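Local structure of kynurenine formamidase (Bacillus anthracis, 4CO9) at residues C[55-60]-C[202-207]; C[143-148]-C[169-174]. The protein catalyses the zinc-dependent hydrolysis of N-formyl-L-kynurenine to L-kynurenine and formate, a step of tryptophan degradation, as a homodimer with two zinc ions per subunit. All coordinates share one frame; numbering follows the deposited sequence.

Overall arrangement
From the N terminus the chain first lays down 55-60, the strand that carries two zinc ligands, and the partner of this strand, 202-207, does not come until 142 residues later, so interaction 1 closes a long loop. Within that loop, 143-148 pairs with 169-174 across a gap of 21 residues, which makes interaction 2 the inner, local closure of a beta-alpha-beta unit around helix 161-168. The two contacts nest without crossing. Strand 172-175 lies between strands 144-147 and 56-58 in one mixed sheet, and a probable hydrogen bond from Asp58 N to Ile173 O joins the contacts, tying the parallel strands to the antiparallel pair of 56-58 and edge strand 201-203.

Interaction 1 of 2, residues C[55-60]-C[202-207]; sequences THIDAP and SPVRAV. With ZN (zinc ion), chain P; ZN (zinc ion), chain O.
Thr55, His56 and Ile57 run antiparallel to Ser202, Pro203 and Val204, held by three backbone hydrogen bonds. Ile57 N donates to Ser202 O at 2.9 Å and Ser202 N returns a bond to Ile57 O, so this pair is hydrogen-bonded in both directions; Val204 N reaches Thr55 O at 3.1 Å, nearly straight at 169°. Between them His56 and Pro203 form a non-hydrogen-bonded pair whose side chains diverge. The His56 side chain starts against its neighbour strand and finishes at the metal. Its CB lies 3.2 Å from Ser202 O and also touches Pro203 CA. CG stands between the backbone N and carbonyl carbon (chi1 71°), which turns the ring off the 202-207 segment toward the zinc ions. On the ring, ND1 is hydrogen-bonded to Gly54 O, which should help fix the ring's rotation, and NE2, flanked by CD2 and CE1, binds the zinc of chain P at 2.3 Å. Two residues on, Asp58 bridges the metals with its carboxylate, OD1 2.1 Å from the same zinc and OD2 2.0 Å from the zinc of chain O; water 1 lies 2.0 Å from both ions. This is the binuclear zinc centre of the KynB family, completed by His52, His163 and Glu175; within this chain, 201-203 is the outermost strand on this side of the mixed sheet. Ile57 points to the other side of its strand. Its CG2 meets Val204 CG1 at 3.9 Å, the two side chains crossing at about a right angle, and both also touch Leu174 of the next strand. Thr55 CG2, anti to the backbone N, packs on Ala206 CB, while its OG1 is hydrogen-bonded to Asn176 O and Gln13 N. Beyond the sheet edge, Pro203 packs on Leu194 of the second subunit.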
# COMPACT_ATOMS: atom_id res chain seq x y z
N THR C 55 -8.99 -5.53 0.79
CA THR C 55 -9.06 -4.28 1.51
C THR C 55 -8.58 -3.18 0.57
O THR C 55 -7.47 -3.25 0.03
CB THR C 55 -8.18 -4.36 2.77
OG1 THR C 55 -8.57 -5.52 3.52
CG2 THR C 55 -8.36 -3.13 3.63
N HIS C 56 -9.41 -2.16 0.36
CA HIS C 56 -9.08 -1.15 -0.62
C HIS C 56 -9.85 0.14 -0.38
O HIS C 56 -10.82 0.16 0.38
CB HIS C 56 -9.39 -1.67 -2.02
CG HIS C 56 -10.85 -1.78 -2.30
ND1 HIS C 56 -11.60 -2.87 -1.90
CD2 HIS C 56 -11.71 -0.94 -2.92
CE1 HIS C 56 -12.85 -2.70 -2.29
NE2 HIS C 56 -12.94 -1.53 -2.91
N ILE C 57 -9.43 1.20 -1.05
CA ILE C 57 -10.10 2.48 -0.98
C ILE C 57 -10.67 2.83 -2.35
O ILE C 57 -10.11 2.46 -3.38
CB ILE C 57 -9.17 3.61 -0.44
CG1 ILE C 57 -7.99 3.90 -1.39
CG2 ILE C 57 -8.67 3.23 0.94
CD1 ILE C 57 -8.25 5.04 -2.36
N ASP C 58 -11.79 3.56 -2.33
CA ASP C 58 -12.43 4.07 -3.54
C ASP C 58 -12.04 5.52 -3.79
O ASP C 58 -12.00 6.32 -2.86
CB ASP C 58 -13.94 4.08 -3.41
CG ASP C 58 -14.55 2.71 -3.32
OD1 ASP C 58 -13.89 1.70 -3.60
OD2 ASP C 58 -15.74 2.66 -2.94
N ALA C 59 -11.74 5.86 -5.04
CA ALA C 59 -11.60 7.26 -5.45
C ALA C 59 -12.94 7.70 -6.03
O ALA C 59 -13.71 6.86 -6.49
CB ALA C 59 -10.51 7.40 -6.48
N PRO C 60 -13.23 9.01 -6.02
CA PRO C 60 -14.51 9.49 -6.55
C PRO C 60 -14.72 9.12 -8.02
O PRO C 60 -15.85 8.88 -8.45
CB PRO C 60 -14.43 11.00 -6.34
CG PRO C 60 -13.53 11.15 -5.16
CD PRO C 60 -12.51 10.07 -5.28
N SER C 202 -7.71 1.97 -5.00
CA SER C 202 -6.45 1.25 -4.82
C SER C 202 -6.58 0.21 -3.74
O SER C 202 -7.16 0.48 -2.70
CB SER C 202 -5.34 2.21 -4.41
OG SER C 202 -4.12 1.51 -4.21
N PRO C 203 -6.02 -0.98 -3.97
CA PRO C 203 -5.81 -1.84 -2.81
C PRO C 203 -4.86 -1.14 -1.84
O PRO C 203 -4.02 -0.32 -2.25
CB PRO C 203 -5.15 -3.11 -3.38
CG PRO C 203 -4.69 -2.75 -4.72
CD PRO C 203 -5.50 -1.57 -5.22
N VAL C 204 -5.01 -1.46 -0.56
CA VAL C 204 -4.19 -0.89 0.49
C VAL C 204 -3.83 -1.97 1.49
O VAL C 204 -4.48 -3.03 1.56
CB VAL C 204 -4.91 0.25 1.25
CG1 VAL C 204 -5.37 1.33 0.29
CG2 VAL C 204 -6.08 -0.28 2.07
N ARG C 205 -2.77 -1.72 2.26
CA ARG C 205 -2.49 -2.51 3.44
C ARG C 205 -2.96 -1.69 4.61
O ARG C 205 -2.31 -0.71 5.00
CB ARG C 205 -1.01 -2.84 3.58
CG ARG C 205 -0.72 -3.85 4.70
CD ARG C 205 -1.26 -5.21 4.32
NE ARG C 205 -0.97 -6.26 5.30
CZ ARG C 205 0.18 -6.93 5.38
NH1 ARG C 205 1.21 -6.65 4.59
NH2 ARG C 205 0.30 -7.87 6.29
N ALA C 206 -4.13 -2.03 5.13
CA ALA C 206 -4.67 -1.37 6.29
C ALA C 206 -4.15 -2.05 7.55
O ALA C 206 -4.27 -3.28 7.70
CB ALA C 206 -6.19 -1.38 6.26
N VAL C 207 -3.56 -1.25 8.43
CA VAL C 207 -3.11 -1.70 9.74
C VAL C 207 -3.51 -0.69 10.80
O VAL C 207 -3.69 0.49 10.51
CB VAL C 207 -1.57 -1.90 9.78
CG1 VAL C 207 -1.13 -2.91 8.74
CG2 VAL C 207 -0.84 -0.58 9.58
ZN ZN P . -14.53 -0.25 -3.91
ZN ZN O . -17.10 1.20 -2.93
O HOH W 1 -16.48 0.07 -4.49
O HOH W 2 -18.86 -0.58 -3.29

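Interaction 2 of 2, residues C[143-148]-C[169-174]; sequences RLIGVD and HSIHIL
Ile145 and Ile171 meet branch to branch at the start of a parallel strand pair, on the face of Ile145 and Ile173, their CG2 methyls 3.9 Å apart and the side chains crossing obliquely. Ile171 CG2, anti to the backbone N (chi1 -57° places CG1 beside it), extends over the backbone of 143-148 and also lies 3.8 Å from Ile145 N. Ile145 CG2 faces the second strand, touching His172 O, whereas CG1 leads away from it; Leu137 of helix 133-140 and Leu166 cover the same isoleucines. The opposite face carries Leu144, His172 and Leu174. In one of its two conformers, Leu144 CD1 lies against the His172 carbonyl, 3.6 Å from its O, with His172 CB and Leu174 CB next; Leu174 CB sits over Gly146 CA. The His172 ring approaches Arg143 O obliquely through CD2, and its ND1 is hydrogen-bonded to Tyr78 OH. Helix 161-168 links strands 144-147 and 172-175 in a beta-alpha-beta crossover and packs on the isoleucine face; Ser170, with positive phi, is the C-prime residue of the Schellman motif that ends this helix. Four backbone bonds alternate along the pair: His172 N to Arg143 O (2.8 Å, 179°), Ile145 N to His172 O, Leu174 N to Ile145 O and Val147 N to Leu174 O. Gly146 CA comes within 3.1 Å of Leu174 O, a close CA-H...O contact. These four bonds, with others to strand 108-112, satisfy much of the buried backbone, consistent with a firmly set approach to the zinc ligand Glu175, where strand 172-175 ends.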
# COMPACT_ATOMS: atom_id res chain seq x y z
N ARG C 143 -13.36 12.36 8.36
CA ARG C 143 -12.85 12.44 6.99
C ARG C 143 -12.75 11.09 6.28
O ARG C 143 -12.53 11.05 5.08
CB ARG C 143 -11.46 13.08 7.00
CG ARG C 143 -11.38 14.44 7.67
CD ARG C 143 -9.92 14.85 7.80
NE ARG C 143 -9.41 15.39 6.54
CZ ARG C 143 -8.12 15.51 6.22
NH1 ARG C 143 -7.19 15.10 7.07
NH2 ARG C 143 -7.77 16.02 5.05
N LEU C 144 -12.88 10.01 7.02
CA LEU C 144 -12.79 8.68 6.45
C LEU C 144 -13.71 7.73 7.18
O LEU C 144 -13.75 7.71 8.41
CB LEU C 144 -11.35 8.17 6.52
CG LEU C 144 -11.10 6.70 6.14
CD1 LEU C 144 -11.10 6.43 4.65
CD2 LEU C 144 -9.80 6.21 6.74
N ILE C 145 -14.43 6.93 6.40
CA ILE C 145 -15.28 5.88 6.92
C ILE C 145 -14.80 4.56 6.32
O ILE C 145 -14.52 4.47 5.11
CB ILE C 145 -16.78 6.15 6.62
CG1 ILE C 145 -17.68 5.21 7.41
CG2 ILE C 145 -17.11 6.01 5.14
CD1 ILE C 145 -17.89 5.63 8.83
N GLY C 146 -14.67 3.55 7.19
CA GLY C 146 -14.28 2.22 6.77
C GLY C 146 -15.32 1.21 7.18
O GLY C 146 -15.92 1.36 8.25
N VAL C 147 -15.55 0.21 6.33
CA VAL C 147 -16.48 -0.86 6.62
C VAL C 147 -15.85 -2.24 6.38
O VAL C 147 -14.97 -2.39 5.52
CB VAL C 147 -17.78 -0.73 5.79
CG1 VAL C 147 -18.54 0.51 6.22
CG2 VAL C 147 -17.51 -0.70 4.30
N ASP C 148 -16.31 -3.24 7.13
CA ASP C 148 -15.80 -4.60 6.98
C ASP C 148 -16.59 -5.43 5.97
O ASP C 148 -16.69 -6.65 6.11
CB ASP C 148 -15.74 -5.31 8.34
CG ASP C 148 -17.10 -5.44 9.01
OD1 ASP C 148 -18.08 -4.84 8.52
OD2 ASP C 148 -17.17 -6.12 10.06
N HIS C 169 -19.43 15.19 1.01
CA HIS C 169 -19.12 15.75 2.33
C HIS C 169 -17.68 15.52 2.75
O HIS C 169 -17.36 15.57 3.93
CB HIS C 169 -20.07 15.17 3.37
CG HIS C 169 -21.48 15.65 3.21
ND1 HIS C 169 -22.38 15.05 2.37
CD2 HIS C 169 -22.13 16.69 3.79
CE1 HIS C 169 -23.54 15.68 2.44
NE2 HIS C 169 -23.41 16.69 3.29
N SER C 170 -16.81 15.27 1.77
CA SER C 170 -15.39 15.11 1.97
C SER C 170 -15.02 13.90 2.83
O SER C 170 -13.97 13.89 3.45
CB SER C 170 -14.78 16.40 2.55
OG SER C 170 -14.82 17.42 1.58
N ILE C 171 -15.88 12.88 2.83
CA ILE C 171 -15.63 11.66 3.57
C ILE C 171 -15.16 10.58 2.61
O ILE C 171 -15.87 10.19 1.69
CB ILE C 171 -16.87 11.13 4.29
CG1 ILE C 171 -17.42 12.21 5.22
CG2 ILE C 171 -16.53 9.86 5.06
CD1 ILE C 171 -18.76 11.86 5.83
N HIS C 172 -13.95 10.09 2.86
CA HIS C 172 -13.31 9.09 2.03
C HIS C 172 -13.75 7.70 2.46
O HIS C 172 -14.29 7.54 3.54
CB HIS C 172 -11.81 9.27 2.13
CG HIS C 172 -11.35 10.58 1.59
ND1 HIS C 172 -10.45 10.68 0.55
CD2 HIS C 172 -11.67 11.85 1.92
CE1 HIS C 172 -10.23 11.95 0.28
NE2 HIS C 172 -10.96 12.68 1.09
N ILE C 173 -13.51 6.72 1.60
CA ILE C 173 -14.12 5.39 1.74
C ILE C 173 -13.08 4.28 1.71
O ILE C 173 -12.27 4.20 0.78
CB ILE C 173 -15.14 5.14 0.61
CG1 ILE C 173 -16.29 6.14 0.72
CG2 ILE C 173 -15.68 3.70 0.68
CD1 ILE C 173 -17.21 6.16 -0.49
N LEU C 174 -13.15 3.42 2.72
CA LEU C 174 -12.30 2.25 2.86
C LEU C 174 -13.20 1.04 3.03
O LEU C 174 -14.08 1.04 3.88
CB LEU C 174 -11.40 2.46 4.09
CG LEU C 174 -10.62 1.29 4.66
CD1 LEU C 174 -9.67 0.71 3.62
CD2 LEU C 174 -9.87 1.73 5.90